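Local atomic coordinates of cell wall surface anchor family protein (Streptococcus agalactiae serogroup V, PDB entry 3TW0), a protein that forms the adhesive tip of the Group B Streptococcus pilus and probably contacts host ligands through a metal-binding von Willebrand factor type A domain. Residues A142-K147 with P176-A181; V14-N19 with V59-T64; P304-F309 with Q343-K348. The protein carries 2 engineered substitutions. All coordinates share one frame; numbering follows the deposited sequence.

Contact 1. Residues A142-K147 with P176-A181; sequences ATFTQK and PTMSYA. With MG (magnesium ion), chain E; ACT (acetate ion), chain F.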
loop_
_atom_site.group_PDB
_atom_site.type_symbol
_atom_site.label_atom_id
_atom_site.label_comp_id
_atom_site.label_asym_id
_atom_site.label_seq_id
_atom_site.Cartn_x
_atom_site.Cartn_y
_atom_site.Cartn_z
ATOM N N ALA A 142 1.085 3.078 6.372
ATOM C CA ALA A 142 0.934 3.320 4.904
ATOM C C ALA A 142 -0.102 2.376 4.249
ATOM O O ALA A 142 -0.613 1.473 4.875
ATOM C CB ALA A 142 2.302 3.207 4.213
ATOM N N THR A 143 -0.424 2.590 2.972
ATOM C CA THR A 143 -1.424 1.744 2.290
ATOM C C THR A 143 -0.711 0.895 1.224
ATOM O O THR A 143 -0.641 1.276 0.061
ATOM C CB THR A 143 -2.558 2.605 1.723
ATOM O OG1 THR A 143 -2.968 3.557 2.717
ATOM C CG2 THR A 143 -3.787 1.753 1.314
ATOM N N PHE A 144 -0.117 -0.217 1.636
ATOM C CA PHE A 144 0.662 -1.040 0.724
ATOM C C PHE A 144 -0.297 -2.098 0.152
ATOM O O PHE A 144 -0.180 -3.284 0.432
ATOM C CB PHE A 144 1.837 -1.716 1.459
ATOM C CG PHE A 144 2.929 -2.209 0.546
ATOM C CD1 PHE A 144 2.764 -2.211 -0.838
ATOM C CD2 PHE A 144 4.104 -2.716 1.079
ATOM C CE1 PHE A 144 3.799 -2.665 -1.671
ATOM C CE2 PHE A 144 5.147 -3.171 0.250
ATOM C CZ PHE A 144 5.001 -3.131 -1.121
ATOM N N THR A 145 -1.289 -1.634 -0.580
ATOM C CA THR A 145 -2.234 -2.502 -1.272
ATOM C C THR A 145 -1.606 -3.639 -2.078
ATOM O O THR A 145 -2.089 -4.767 -2.015
ATOM C CB THR A 145 -3.191 -1.636 -2.137
ATOM O OG1 THR A 145 -3.908 -0.738 -1.263
ATOM C CG2 THR A 145 -4.228 -2.492 -2.873
ATOM N N GLN A 146 -0.534 -3.357 -2.822
ATOM C CA GLN A 146 0.066 -4.385 -3.674
ATOM C C GLN A 146 0.466 -5.612 -2.848
ATOM O O GLN A 146 0.135 -6.744 -3.181
ATOM C CB GLN A 146 1.283 -3.863 -4.412
ATOM C CG GLN A 146 1.949 -4.908 -5.351
ATOM C CD GLN A 146 3.046 -4.306 -6.170
ATOM O OE1 GLN A 146 3.378 -3.127 -6.004
ATOM N NE2 GLN A 146 3.625 -5.098 -7.079
ATOM N N LYS A 147 1.175 -5.367 -1.752
ATOM C CA LYS A 147 1.591 -6.445 -0.862
ATOM C C LYS A 147 0.420 -7.250 -0.348
ATOM O O LYS A 147 0.505 -8.472 -0.284
ATOM C CB LYS A 147 2.395 -5.871 0.323
ATOM C CG LYS A 147 3.096 -6.923 1.150
ATOM C CD LYS A 147 3.768 -6.259 2.370
ATOM C CE LYS A 147 5.072 -6.933 2.750
ATOM N NZ LYS A 147 4.926 -8.346 2.984
ATOM N N PRO A 176 -3.678 3.866 -2.446
ATOM C CA PRO A 176 -2.416 3.225 -2.093
ATOM C C PRO A 176 -1.292 4.230 -2.092
ATOM O O PRO A 176 -1.259 5.139 -2.938
ATOM C CB PRO A 176 -2.227 2.183 -3.191
ATOM C CG PRO A 176 -2.862 2.843 -4.417
ATOM C CD PRO A 176 -4.068 3.564 -3.853
ATOM N N THR A 177 -0.359 4.064 -1.160
ATOM C CA THR A 177 0.686 5.053 -0.929
ATOM C C THR A 177 2.038 4.365 -0.750
ATOM O O THR A 177 2.992 4.960 -0.261
ATOM C CB THR A 177 0.399 5.855 0.355
ATOM O OG1 THR A 177 0.293 4.940 1.449
ATOM C CG2 THR A 177 -0.901 6.643 0.259
ATOM N N MET A 178 2.100 3.094 -1.133
ATOM C CA MET A 178 3.333 2.316 -1.100
ATOM C C MET A 178 3.168 1.317 -2.211
ATOM O O MET A 178 2.025 0.949 -2.482
ATOM C CB MET A 178 3.434 1.571 0.227
ATOM C CG MET A 178 4.796 0.988 0.489
ATOM S SD MET A 178 4.956 0.447 2.243
ATOM C CE MET A 178 5.423 2.008 3.045
ATOM N N SER A 179 4.276 0.857 -2.801
ATOM C CA SER A 179 4.216 -0.107 -3.896
ATOM C C SER A 179 5.552 -0.763 -4.107
ATOM O O SER A 179 6.592 -0.203 -3.728
ATOM C CB SER A 179 3.770 0.593 -5.205
ATOM O OG SER A 179 4.787 1.488 -5.630
ATOM N N TYR A 180 5.554 -1.956 -4.700
ATOM C CA TYR A 180 6.841 -2.495 -5.177
ATOM C C TYR A 180 7.369 -1.800 -6.445
ATOM O O TYR A 180 6.580 -1.399 -7.309
ATOM C CB TYR A 180 6.788 -4.031 -5.317
ATOM C CG TYR A 180 6.748 -4.764 -3.987
ATOM C CD1 TYR A 180 7.833 -4.692 -3.107
ATOM C CD2 TYR A 180 5.647 -5.530 -3.612
ATOM C CE1 TYR A 180 7.816 -5.344 -1.858
ATOM C CE2 TYR A 180 5.622 -6.203 -2.369
ATOM C CZ TYR A 180 6.721 -6.104 -1.505
ATOM O OH TYR A 180 6.720 -6.755 -0.280
ATOM N N ALA A 181 8.703 -1.649 -6.549
ATOM C CA ALA A 181 9.355 -1.085 -7.722
ATOM C C ALA A 181 9.284 -1.974 -8.965
ATOM O O ALA A 181 9.561 -3.184 -8.886
ATOM C CB ALA A 181 10.831 -0.807 -7.440
HETATM MG MG MG E . -4.555 4.564 3.668
HETATM C C ACT F . -1.951 5.983 4.600
HETATM O O ACT F . -3.135 5.645 4.772
HETATM O OXT ACT F . -1.427 5.516 3.565
HETATM C CH3 ACT F . -1.194 6.876 5.573
HETATM O O HOH W 1 0.100 -0.684 -3.307
HETATM O O HOH W 2 -5.993 3.729 2.697
HETATM O O HOH W 3 -4.383 6.048 2.035
#

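Contact 2. Residues V14-N19 with V59-T64; sequences VVLLDN and VTYAST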
loop_
_atom_site.group_PDB
_atom_site.type_symbol
_atom_site.label_atom_id
_atom_site.label_comp_id
_atom_site.label_asym_id
_atom_site.label_seq_id
_atom_site.Cartn_x
_atom_site.Cartn_y
_atom_site.Cartn_z
ATOM N N VAL A 14 -11.101 -14.652 0.435
ATOM C CA VAL A 14 -10.142 -13.892 1.229
ATOM C C VAL A 14 -10.647 -12.458 1.375
ATOM O O VAL A 14 -10.851 -11.753 0.371
ATOM C CB VAL A 14 -8.718 -13.927 0.632
ATOM C CG1 VAL A 14 -7.738 -13.198 1.542
ATOM C CG2 VAL A 14 -8.256 -15.333 0.442
ATOM N N VAL A 15 -10.841 -12.025 2.628
ATOM C CA VAL A 15 -11.107 -10.610 2.897
ATOM C C VAL A 15 -9.777 -9.807 2.992
ATOM O O VAL A 15 -8.830 -10.191 3.722
ATOM C CB VAL A 15 -12.021 -10.377 4.145
ATOM C CG1 VAL A 15 -12.194 -8.885 4.399
ATOM C CG2 VAL A 15 -13.405 -11.008 3.939
ATOM N N LEU A 16 -9.697 -8.729 2.215
ATOM C CA LEU A 16 -8.599 -7.800 2.306
ATOM C C LEU A 16 -9.104 -6.575 3.025
ATOM O O LEU A 16 -10.013 -5.904 2.524
ATOM C CB LEU A 16 -8.100 -7.378 0.918
ATOM C CG LEU A 16 -7.020 -8.177 0.221
ATOM C CD1 LEU A 16 -6.512 -7.438 -1.009
ATOM C CD2 LEU A 16 -5.872 -8.491 1.183
ATOM N N LEU A 17 -8.549 -6.298 4.203
ATOM C CA LEU A 17 -8.966 -5.142 5.005
ATOM C C LEU A 17 -7.843 -4.117 5.154
ATOM O O LEU A 17 -6.821 -4.412 5.744
ATOM C CB LEU A 17 -9.497 -5.591 6.393
ATOM C CG LEU A 17 -9.917 -4.532 7.420
ATOM C CD1 LEU A 17 -10.995 -3.611 6.877
ATOM C CD2 LEU A 17 -10.327 -5.158 8.771
ATOM N N ASP A 18 -8.070 -2.923 4.611
ATOM C CA ASP A 18 -7.186 -1.759 4.689
ATOM C C ASP A 18 -7.272 -1.196 6.131
ATOM O O ASP A 18 -8.348 -0.826 6.606
ATOM C CB ASP A 18 -7.688 -0.754 3.626
ATOM C CG ASP A 18 -6.868 0.546 3.549
ATOM O OD1 ASP A 18 -6.084 0.865 4.476
ATOM O OD2 ASP A 18 -7.050 1.291 2.554
ATOM N N ASN A 19 -6.155 -1.211 6.851
ATOM C CA ASN A 19 -6.111 -0.648 8.202
ATOM C C ASN A 19 -5.072 0.459 8.235
ATOM O O ASN A 19 -4.424 0.700 9.265
ATOM C CB ASN A 19 -5.796 -1.751 9.232
ATOM C CG ASN A 19 -6.059 -1.333 10.706
ATOM O OD1 ASN A 19 -7.131 -0.806 11.068
ATOM N ND2 ASN A 19 -5.113 -1.644 11.550
ATOM N N VAL A 59 -7.028 -10.929 5.594
ATOM C CA VAL A 59 -5.742 -10.268 5.465
ATOM C C VAL A 59 -5.950 -8.779 5.752
ATOM O O VAL A 59 -6.485 -8.022 4.919
ATOM C CB VAL A 59 -5.126 -10.460 4.064
ATOM C CG1 VAL A 59 -3.749 -9.707 3.958
ATOM C CG2 VAL A 59 -4.954 -11.937 3.729
ATOM N N THR A 60 -5.546 -8.365 6.954
ATOM C CA THR A 60 -5.578 -6.957 7.317
ATOM C C THR A 60 -4.194 -6.353 7.071
ATOM O O THR A 60 -3.181 -6.961 7.396
ATOM C CB THR A 60 -6.027 -6.750 8.769
ATOM O OG1 THR A 60 -7.332 -7.332 8.969
ATOM C CG2 THR A 60 -6.108 -5.277 9.066
ATOM N N TYR A 61 -4.152 -5.165 6.483
ATOM C CA TYR A 61 -2.888 -4.619 6.018
ATOM C C TYR A 61 -2.804 -3.143 6.169
ATOM O O TYR A 61 -3.813 -2.439 6.244
ATOM C CB TYR A 61 -2.644 -4.944 4.538
ATOM C CG TYR A 61 -3.485 -4.147 3.544
ATOM C CD1 TYR A 61 -2.981 -2.977 2.970
ATOM C CD2 TYR A 61 -4.754 -4.608 3.111
ATOM C CE1 TYR A 61 -3.734 -2.249 2.048
ATOM C CE2 TYR A 61 -5.498 -3.893 2.151
ATOM C CZ TYR A 61 -4.982 -2.702 1.638
ATOM O OH TYR A 61 -5.677 -1.937 0.688
ATOM N N ALA A 62 -1.568 -2.686 6.178
ATOM C CA ALA A 62 -1.279 -1.287 6.034
ATOM C C ALA A 62 0.085 -1.218 5.351
ATOM O O ALA A 62 0.171 -1.630 4.191
ATOM C CB ALA A 62 -1.342 -0.574 7.372
ATOM N N SER A 63 1.145 -0.734 6.013
ATOM C CA SER A 63 2.496 -0.789 5.417
ATOM C C SER A 63 2.936 -2.222 5.171
ATOM O O SER A 63 3.860 -2.492 4.380
ATOM C CB SER A 63 3.529 -0.112 6.332
ATOM O OG SER A 63 3.249 1.271 6.427
ATOM N N THR A 64 2.327 -3.134 5.923
ATOM C CA THR A 64 2.608 -4.540 5.792
ATOM C C THR A 64 1.397 -5.324 6.226
ATOM O O THR A 64 0.364 -4.734 6.569
ATOM C CB THR A 64 3.872 -4.949 6.582
ATOM O OG1 THR A 64 4.179 -6.313 6.285
ATOM C CG2 THR A 64 3.659 -4.789 8.102
#

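Contact 3. Residues P304-F309 with Q343-K348; sequences PTTLYF and QSISSK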
loop_
_atom_site.group_PDB
_atom_site.type_symbol
_atom_site.label_atom_id
_atom_site.label_comp_id
_atom_site.label_asym_id
_atom_site.label_seq_id
_atom_site.Cartn_x
_atom_site.Cartn_y
_atom_site.Cartn_z
ATOM N N PRO A 304 1.658 1.153 -10.464
ATOM C CA PRO A 304 2.342 -0.134 -10.334
ATOM C C PRO A 304 1.463 -1.175 -9.679
ATOM O O PRO A 304 1.570 -2.358 -10.030
ATOM C CB PRO A 304 3.592 0.197 -9.473
ATOM C CG PRO A 304 3.283 1.578 -8.868
ATOM C CD PRO A 304 2.468 2.261 -9.926
ATOM N N THR A 305 0.559 -0.752 -8.787
ATOM C CA THR A 305 -0.341 -1.725 -8.170
ATOM C C THR A 305 -1.326 -2.386 -9.184
ATOM O O THR A 305 -1.557 -3.608 -9.116
ATOM C CB THR A 305 -1.103 -1.123 -6.984
ATOM O OG1 THR A 305 -0.165 -0.514 -6.063
ATOM C CG2 THR A 305 -1.875 -2.195 -6.269
ATOM N N THR A 306 -1.914 -1.566 -10.057
ATOM C CA THR A 306 -2.847 -2.025 -11.121
ATOM C C THR A 306 -2.139 -2.971 -12.096
ATOM O O THR A 306 -2.670 -4.036 -12.445
ATOM C CB THR A 306 -3.467 -0.812 -11.892
ATOM O OG1 THR A 306 -4.129 0.051 -10.965
ATOM C CG2 THR A 306 -4.491 -1.270 -12.955
ATOM N N LEU A 307 -0.925 -2.599 -12.484
ATOM C CA LEU A 307 -0.126 -3.422 -13.363
ATOM C C LEU A 307 0.179 -4.758 -12.700
ATOM O O LEU A 307 0.078 -5.820 -13.326
ATOM C CB LEU A 307 1.142 -2.687 -13.788
ATOM C CG LEU A 307 1.019 -1.505 -14.756
ATOM C CD1 LEU A 307 2.322 -0.715 -14.762
ATOM C CD2 LEU A 307 0.625 -1.948 -16.201
ATOM N N TYR A 308 0.513 -4.732 -11.412
ATOM C CA TYR A 308 0.744 -5.986 -10.734
ATOM C C TYR A 308 -0.547 -6.802 -10.678
ATOM O O TYR A 308 -0.531 -8.017 -10.916
ATOM C CB TYR A 308 1.282 -5.794 -9.302
ATOM C CG TYR A 308 1.063 -7.056 -8.538
ATOM C CD1 TYR A 308 1.968 -8.102 -8.617
ATOM C CD2 TYR A 308 -0.117 -7.245 -7.834
ATOM C CE1 TYR A 308 1.729 -9.306 -7.963
ATOM C CE2 TYR A 308 -0.375 -8.437 -7.180
ATOM C CZ TYR A 308 0.551 -9.455 -7.243
ATOM O OH TYR A 308 0.257 -10.623 -6.573
ATOM N N PHE A 309 -1.658 -6.141 -10.365
ATOM C CA PHE A 309 -2.959 -6.805 -10.291
ATOM C C PHE A 309 -3.268 -7.480 -11.630
ATOM O O PHE A 309 -3.566 -8.677 -11.688
ATOM C CB PHE A 309 -4.053 -5.798 -9.932
ATOM C CG PHE A 309 -5.436 -6.402 -9.815
ATOM C CD1 PHE A 309 -5.889 -6.935 -8.596
ATOM C CD2 PHE A 309 -6.295 -6.436 -10.928
ATOM C CE1 PHE A 309 -7.177 -7.516 -8.498
ATOM C CE2 PHE A 309 -7.560 -7.007 -10.836
ATOM C CZ PHE A 309 -8.014 -7.528 -9.624
ATOM N N GLN A 343 -11.692 0.499 -9.082
ATOM C CA GLN A 343 -12.319 -0.160 -10.239
ATOM C C GLN A 343 -11.259 -0.915 -10.997
ATOM O O GLN A 343 -11.498 -2.051 -11.404
ATOM C CB GLN A 343 -12.979 0.880 -11.166
ATOM C CG GLN A 343 -14.311 1.405 -10.653
ATOM C CD GLN A 343 -14.778 2.696 -11.345
ATOM O OE1 GLN A 343 -13.990 3.438 -11.942
ATOM N NE2 GLN A 343 -16.073 2.968 -11.242
ATOM N N SER A 344 -10.083 -0.290 -11.149
ATOM C CA SER A 344 -8.921 -0.900 -11.839
ATOM C C SER A 344 -8.470 -2.238 -11.242
ATOM O O SER A 344 -7.951 -3.088 -11.973
ATOM C CB SER A 344 -7.725 0.064 -11.912
ATOM O OG SER A 344 -6.916 -0.014 -10.728
ATOM N N ILE A 345 -8.672 -2.420 -9.929
ATOM C CA ILE A 345 -8.263 -3.657 -9.238
ATOM C C ILE A 345 -9.455 -4.497 -8.732
ATOM O O ILE A 345 -9.382 -5.162 -7.680
ATOM C CB ILE A 345 -7.241 -3.365 -8.112
ATOM C CG1 ILE A 345 -7.873 -2.562 -6.961
ATOM C CG2 ILE A 345 -5.964 -2.685 -8.746
ATOM C CD1 ILE A 345 -7.004 -2.515 -5.620
ATOM N N SER A 346 -10.556 -4.424 -9.477
ATOM C CA SER A 346 -11.730 -5.261 -9.278
ATOM C C SER A 346 -11.943 -6.047 -10.563
ATOM O O SER A 346 -11.430 -5.655 -11.619
ATOM C CB SER A 346 -12.956 -4.395 -9.005
ATOM O OG SER A 346 -12.755 -3.540 -7.893
ATOM N N SER A 347 -12.672 -7.154 -10.467
ATOM C CA SER A 347 -12.992 -7.990 -11.625
ATOM C C SER A 347 -13.577 -7.198 -12.791
ATOM O O SER A 347 -13.112 -7.326 -13.911
ATOM C CB SER A 347 -13.952 -9.112 -11.226
ATOM O OG SER A 347 -13.289 -10.057 -10.425
ATOM N N LYS A 348 -14.600 -6.400 -12.533
ATOM C CA LYS A 348 -15.091 -5.453 -13.540
ATOM C C LYS A 348 -15.589 -4.175 -12.892
ATOM O O LYS A 348 -15.670 -4.088 -11.650
ATOM C CB LYS A 348 -16.180 -6.062 -14.448
ATOM C CG LYS A 348 -17.070 -7.135 -13.816
ATOM C CD LYS A 348 -16.707 -8.529 -14.356
ATOM C CE LYS A 348 -17.233 -9.685 -13.475
ATOM N NZ LYS A 348 -18.624 -9.467 -12.873
#

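Contact 1. Residues A142-K147 with P176-A181
Thr143 and Thr177 meet at an acetate ion beside the magnesium ion. Thr143 OG1 binds the metal at 2.1 Å and donates a hydrogen bond to the acetate oxygen OXT, 2.6 Å away. Thr177 OG1 donates to that same OXT at 2.8 Å, while the other acetate oxygen, O, is itself a ligand of the metal. Chi1 of Thr143, -46°, sets OG1 anti to its own carbonyl carbon, beside the backbone N, which turns it to the metal, and leaves CG2 4.0 Å from Pro176 CA. Ser20, Ser22 and two waters complete the magnesium shell. Thr143, Ser20 and Ser22 belong to the metal ion-dependent adhesion site (MIDAS) of a von Willebrand factor type A domain, and the acetate, itself probably from the crystallisation liquor, is consistent with the place a ligand carboxylate takes in related domains such as those of integrins.

Behind this first shell the backbones are tied together. Thr177 N hydrogen-bonds Thr143 O (3.1 Å), and Met178 N adds a weak bond to the same oxygen. Phe144, at the N-cap position of helix 145-159 and the centre of an inverse gamma turn, fills the next layer. Its CG stands anti to the backbone N (chi1 -161°), and Met178 CG packs over one ring face in a CH-pi contact, with SD in oblique Met-aromatic contact; Lys147 CB covers the opposite face. The far end of the ring, CZ, points into the face of Tyr180, 3.4 Å from CE2, an edge-to-face pair with planes at 55°. Farther out, the extended Gln146 side chain brings OE1 to Tyr180 N at 2.8 Å, the donor lying above the amide plane. Water 1 bridges Gln146 N and Met178 O, and Tyr180 OH is held by Asp220.

Contact 2. Residues V14-N19 with V59-T64
Tyr61 lies against the end of the neighbouring strand, across Leu17 and Asp18. From CB, its chi1 of 74° places CG between the backbone N and the carbonyl carbon, turning the ring back over strand 14-18. CD2 comes first to Leu17 O, at 3.4 Å. CE2 is next, lying equally near Asp18 N and CA; Asp18 CA sits over the ring face, offset toward the rim, in a CH-pi contact 4.0 Å from the centroid. CZ and OH then pass beside Asp18 CB, and the hydroxyl ends in hydrogen bonds with His170 and Thr145.

Strands 11-18 and 55-61 are parallel neighbours in the central sheet of the Rossmann-like von Willebrand factor type A fold, and helix 33-48 on the chain between them makes this a beta-alpha-beta crossover. Four backbone bonds join the segments, from Val59 N to Val15 O (2.7 Å) at one end to Asn19 N to Tyr61 O (2.7 Å) at the other. Leu16 CD2 reaches Val59 CB at 3.6 Å on the face that carries Tyr61, under helix 145-159. On the reverse face Leu17 CD2 lies beside Thr60 OG1, which hydrogen-bonds Tyr105 O, and Thr60 CG2 touches Asn19 CB at 3.5 Å. The Asp18 carboxylate hydrogen-bonds Thr172 through OD2 and the magnesium ligand Ser20 through OD1; in another structure of the protein Asp18 itself binds magnesium.

Contact 3. Residues P304-F309 with Q343-K348
Ser344 meets Thr306 hydroxyl to hydroxyl, OG to OG1, at 2.8 Å. Chi1 of 86° turns Ser344 OG toward helix 302-312, where it also lies 3.5 Å from Thr306 CG2. Each hydroxyl also hydrogen-bonds a carbonyl of its own helix, Ser344 OG with Phe341 O and Thr306 OG1 with Gly302 O.

Ile345, the first residue to leave helical geometry after helix 335-344, carries most of the apolar contact. Its CA stands over the centre of the Phe309 ring, 3.7 Å from the centroid and only 8° off the normal, a CH-pi contact of near-vertical approach. The phenyl group is brought there by CG anti to its own backbone N (chi1 -179°). Ile345 CG2 then reaches Phe309 CB at 3.8 Å, and the carbonyl O comes 3.3 Å from Phe309 CE1. The other branch of Ile345 leads away from the ring, and the side chain packs on Thr145. Ser346 places its backbone N obliquely near Phe309 CZ, while its hydroxyl turns to Thr322 and Met342.

The contact joins helix 302-312 to the turn that follows helix 335-344, two helices flanking the parallel sheet of the von Willebrand factor type A fold. Phe309 also packs on Ile320 of strand 319-324, Ile345 faces helix 145-159, and Ser347 makes backbone and OG hydrogen bonds with Ile320.

Overall arrangement
All three contacts are largely buried, but contact 1 sits almost at the centre of the chain, and Thr306 and Ser344 of contact 3 are partly exposed. Contacts 1 and 2 share the magnesium neighbourhood, Thr143 binding the metal and Asp18 lying near it; they also touch where Ser63 OG meets Ala142 N. Regular parallel-strand backbone bonds dominate contact 2, whereas contact 1 joins the start of helix 145-159 to a loop through metal coordination, acetate bonds, backbone bonds to Thr143 O and aromatic packing. Contact 3 has neither metal nor backbone bonds across it. It touches contact 1 through Gln146 on Tyr308, but stays about 6 Å from contact 2 at the nearest atoms.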